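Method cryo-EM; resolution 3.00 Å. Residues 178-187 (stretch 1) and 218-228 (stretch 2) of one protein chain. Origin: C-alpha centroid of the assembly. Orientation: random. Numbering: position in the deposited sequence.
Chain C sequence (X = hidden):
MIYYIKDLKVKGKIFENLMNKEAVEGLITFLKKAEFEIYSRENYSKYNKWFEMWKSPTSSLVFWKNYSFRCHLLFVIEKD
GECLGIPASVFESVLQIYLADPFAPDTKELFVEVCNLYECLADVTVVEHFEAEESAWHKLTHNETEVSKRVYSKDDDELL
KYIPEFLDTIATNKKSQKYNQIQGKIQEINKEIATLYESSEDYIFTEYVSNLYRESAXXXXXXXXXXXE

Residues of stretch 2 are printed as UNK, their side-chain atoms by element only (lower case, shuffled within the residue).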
# COMPACT_ATOMS: atom_id res chain seq x y z
N LYS C 178 -34.19 13.20 -38.80
CA LYS C 178 -34.24 13.58 -37.36
C LYS C 178 -32.87 14.02 -36.83
O LYS C 178 -32.83 15.00 -36.07
CB LYS C 178 -34.77 12.40 -36.55
CG LYS C 178 -36.05 11.78 -37.09
CD LYS C 178 -36.50 10.55 -36.33
CE LYS C 178 -37.75 9.92 -36.92
NZ LYS C 178 -38.22 8.78 -36.10
N TYR C 179 -31.78 13.36 -37.23
CA TYR C 179 -30.45 13.75 -36.69
C TYR C 179 -30.14 15.20 -37.07
O TYR C 179 -29.66 15.95 -36.20
CB TYR C 179 -29.36 12.79 -37.18
CG TYR C 179 -28.11 12.82 -36.33
CD1 TYR C 179 -28.09 12.25 -35.07
CD2 TYR C 179 -26.96 13.45 -36.78
CE1 TYR C 179 -26.95 12.28 -34.28
CE2 TYR C 179 -25.81 13.49 -36.00
CZ TYR C 179 -25.81 12.90 -34.75
OH TYR C 179 -24.69 12.94 -33.98
N ASN C 180 -30.44 15.60 -38.31
CA ASN C 180 -30.18 16.98 -38.79
C ASN C 180 -31.00 17.99 -37.98
O ASN C 180 -30.43 19.03 -37.59
CB ASN C 180 -30.51 17.12 -40.28
CG ASN C 180 -29.79 16.10 -41.14
OD1 ASN C 180 -28.90 15.40 -40.67
ND2 ASN C 180 -30.17 16.01 -42.40
N GLN C 181 -32.27 17.68 -37.70
CA GLN C 181 -33.17 18.60 -36.96
C GLN C 181 -32.82 18.61 -35.47
O GLN C 181 -32.73 19.71 -34.89
CB GLN C 181 -34.63 18.19 -37.17
CG GLN C 181 -35.11 18.35 -38.61
CD GLN C 181 -36.54 17.90 -38.79
OE1 GLN C 181 -37.23 17.54 -37.84
NE2 GLN C 181 -37.00 17.93 -40.03
N ILE C 182 -32.60 17.43 -34.88
CA ILE C 182 -32.27 17.32 -33.43
C ILE C 182 -30.92 17.99 -33.14
O ILE C 182 -30.83 18.71 -32.13
CB ILE C 182 -32.30 15.85 -32.96
CG1 ILE C 182 -33.72 15.27 -33.02
CG2 ILE C 182 -31.70 15.72 -31.57
CD1 ILE C 182 -33.84 13.87 -32.46
N GLN C 183 -29.93 17.78 -34.02
CA GLN C 183 -28.58 18.36 -33.82
C GLN C 183 -28.68 19.89 -33.83
O GLN C 183 -28.03 20.53 -32.98
CB GLN C 183 -27.62 17.88 -34.90
CG GLN C 183 -26.17 18.22 -34.64
CD GLN C 183 -25.28 17.87 -35.80
OE1 GLN C 183 -25.75 17.55 -36.89
NE2 GLN C 183 -23.97 17.93 -35.58
N GLY C 184 -29.50 20.44 -34.73
CA GLY C 184 -29.65 21.90 -34.86
C GLY C 184 -30.18 22.53 -33.58
O GLY C 184 -29.64 23.58 -33.18
N LYS C 185 -31.16 21.89 -32.94
CA LYS C 185 -31.74 22.44 -31.68
C LYS C 185 -30.65 22.50 -30.60
O LYS C 185 -30.58 23.53 -29.91
CB LYS C 185 -32.89 21.54 -31.21
CG LYS C 185 -34.04 21.37 -32.19
CD LYS C 185 -35.11 20.42 -31.69
CE LYS C 185 -36.25 20.24 -32.67
NZ LYS C 185 -37.26 19.29 -32.15
N ILE C 186 -29.83 21.46 -30.50
CA ILE C 186 -28.74 21.40 -29.48
C ILE C 186 -27.73 22.53 -29.74
O ILE C 186 -27.32 23.19 -28.77
CB ILE C 186 -28.06 20.02 -29.47
CG1 ILE C 186 -29.08 18.88 -29.43
CG2 ILE C 186 -27.06 19.92 -28.32
CD1 ILE C 186 -28.47 17.50 -29.51
N GLN C 187 -27.39 22.76 -31.01
CA GLN C 187 -26.40 23.81 -31.38
C GLN C 187 -26.94 25.18 -30.97
O GLN C 187 -26.17 25.98 -30.40
CB GLN C 187 -26.14 23.76 -32.89
CG GLN C 187 -25.48 22.46 -33.35
CD GLN C 187 -25.77 22.17 -34.80
OE1 GLN C 187 -26.61 22.81 -35.43
NE2 GLN C 187 -25.06 21.20 -35.35
N UNK C 218 -31.40 16.17 -22.51
CA UNK C 218 -32.56 15.42 -23.00
C UNK C 218 -32.50 15.31 -24.52
O UNK C 218 -32.73 14.23 -25.08
c UNK C 218 -33.86 16.11 -22.59
c UNK C 218 -35.51 16.68 -20.80
n UNK C 218 -37.13 17.27 -19.01
c UNK C 218 -34.17 16.04 -21.10
c UNK C 218 -35.83 16.62 -19.31
N UNK C 219 -32.14 16.40 -25.18
CA UNK C 219 -32.06 16.37 -26.64
C UNK C 219 -31.01 15.35 -27.09
O UNK C 219 -31.26 14.57 -28.01
c UNK C 219 -34.10 18.31 -27.81
c UNK C 219 -32.38 20.13 -27.66
c UNK C 219 -32.85 18.80 -27.09
c UNK C 219 -31.73 17.75 -27.20
N UNK C 220 -29.86 15.33 -26.43
CA UNK C 220 -28.81 14.37 -26.82
C UNK C 220 -29.28 12.93 -26.64
O UNK C 220 -29.04 12.05 -27.51
c UNK C 220 -27.53 14.62 -26.03
o UNK C 220 -25.10 15.12 -24.95
o UNK C 220 -24.72 16.99 -26.04
c UNK C 220 -26.81 15.90 -26.40
c UNK C 220 -25.45 16.02 -25.75
N UNK C 221 -29.97 12.68 -25.53
CA UNK C 221 -30.46 11.33 -25.28
C UNK C 221 -31.43 10.92 -26.37
O UNK C 221 -31.33 9.83 -26.94
c UNK C 221 -30.82 10.94 -21.42
o UNK C 221 -32.05 10.92 -21.32
c UNK C 221 -30.15 11.24 -22.74
c UNK C 221 -31.12 11.23 -23.91
n UNK C 221 -30.02 10.71 -20.39
N UNK C 222 -32.33 11.84 -26.74
CA UNK C 222 -33.33 11.56 -27.81
C UNK C 222 -32.60 11.29 -29.14
O UNK C 222 -33.06 10.42 -29.90
n UNK C 222 -36.66 12.59 -30.75
c UNK C 222 -35.57 13.17 -30.15
c UNK C 222 -37.11 11.60 -29.97
n UNK C 222 -36.34 11.55 -28.90
c UNK C 222 -35.36 12.52 -28.98
c UNK C 222 -34.34 12.71 -27.92
N UNK C 223 -31.51 12.03 -29.39
CA UNK C 223 -30.72 11.91 -30.65
C UNK C 223 -30.11 10.51 -30.82
O UNK C 223 -30.15 10.00 -31.95
c UNK C 223 -29.64 12.96 -30.67
o UNK C 223 -28.84 12.84 -31.84
N UNK C 224 -29.61 9.89 -29.75
CA UNK C 224 -29.00 8.53 -29.86
C UNK C 224 -30.03 7.50 -30.33
O UNK C 224 -29.69 6.64 -31.18
c UNK C 224 -28.33 8.14 -28.54
c UNK C 224 -26.34 8.44 -26.97
c UNK C 224 -27.01 8.85 -28.26
c UNK C 224 -25.05 9.19 -26.72
n UNK C 224 -24.42 8.80 -25.44
N UNK C 225 -31.28 7.63 -29.86
CA UNK C 225 -32.38 6.69 -30.20
C UNK C 225 -32.61 6.69 -31.71
O UNK C 225 -32.81 5.59 -32.27
c UNK C 225 -32.60 6.21 -27.35
o UNK C 225 -32.38 5.17 -27.96
n UNK C 225 -32.13 6.43 -26.13
c UNK C 225 -33.42 7.32 -27.96
c UNK C 225 -33.65 7.10 -29.44
N UNK C 226 -32.53 7.85 -32.36
CA UNK C 226 -32.72 7.94 -33.84
C UNK C 226 -31.63 7.09 -34.51
O UNK C 226 -31.97 6.35 -35.45
c UNK C 226 -33.28 10.36 -33.29
c UNK C 226 -33.03 11.82 -33.57
c UNK C 226 -32.63 9.41 -34.29
c UNK C 226 -33.19 9.58 -35.69
N UNK C 227 -30.39 7.19 -34.02
CA UNK C 227 -29.25 6.42 -34.59
C UNK C 227 -29.49 4.91 -34.41
O UNK C 227 -29.25 4.16 -35.38
c UNK C 227 -27.18 8.31 -35.78
c UNK C 227 -27.44 8.24 -34.28
c UNK C 227 -27.96 6.85 -33.89
c UNK C 227 -26.19 8.58 -33.50
N UNK C 228 -29.98 4.49 -33.24
CA UNK C 228 -30.21 3.04 -32.99
C UNK C 228 -31.29 2.47 -33.93
O UNK C 228 -31.14 1.31 -34.35
c UNK C 228 -29.15 2.69 -30.68
n UNK C 228 -28.29 3.69 -27.10
c UNK C 228 -29.36 2.88 -29.19
c UNK C 228 -30.43 2.75 -31.50
c UNK C 228 -28.06 3.14 -28.46

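Position 218 carries four carbons in a row ending in a nitrogen, out of reach of stretch 1. It is Lys218, its charged amine suiting an exposed site. Position 219 has four carbons, forked at the second, and its CA-to-CB bond points toward stretch 1. Its CB lies 3.6 Å from CG1 of Ile186, and one tip of the fork is 3.9 Å from CB of Lys185. This is Leu219, apolar, as suits packing against isoleucine.

At 220, three carbons lead to two oxygens, and the CA-to-CB bond points away. The second carbon is 3.9 Å from CD1 of Ile186, while the carboxylate lies farther out. The residue is Glu220, offering methylene groups to the contact and its charge to the exposed side. Position 221 has three carbons, the third bearing one oxygen and one nitrogen, and touches nothing on stretch 1; the polar amide of Gln221 fits its exposed position.

Position 222 shows one carbon, then a five-membered ring of three carbons and two nitrogens. Its CA-to-CB bond points sideways, but the ring comes nearer and lies beside Ile182. It is His222, exposed at the border of the contact, where its polar nitrogens need not be buried. Position 223 has just one carbon and one oxygen. Its CB is 3.6 Å from CG2 of Ile182, and its oxygen is 3.1 Å from CE1 of Tyr179. This is Ser223, small where the backbones come close: its CA is 6.3 Å from CA of Ile182.

At 224, four carbons in a row end in a nitrogen; the CA-to-CB bond points away and nothing touches stretch 1. It is Lys224, whose amine need not be buried in the contact. Position 225, three carbons ending in an oxygen and a nitrogen, is likewise out of reach; it is Gln225, polar and exposed.

At 226, four carbons fork at the first, one arm being two carbons long. The short arm lies 3.3 Å from CB of Lys178, and the long arm extends to Ile182. This is Ile226, buried and apolar. Position 227 has four carbons forked at the second, one tip 3.9 Å from CE1 of Tyr179; it is Leu227, buried beside the aromatic ring. Position 228, four carbons ending in a nitrogen, does not reach stretch 1; it is Lys228, partly exposed, as suits a charged amine.

The helices run nearly antiparallel, at 167°, their axes 9.6 Å apart at closest approach. Ile182 is the knob, among Leu219, His222, Ser223 and Ile226. No hydrogen bond crosses; apolar packing dominates the contact, which buries 557 Å².

Stretch 2 (218-228) KLEQHSKQILK
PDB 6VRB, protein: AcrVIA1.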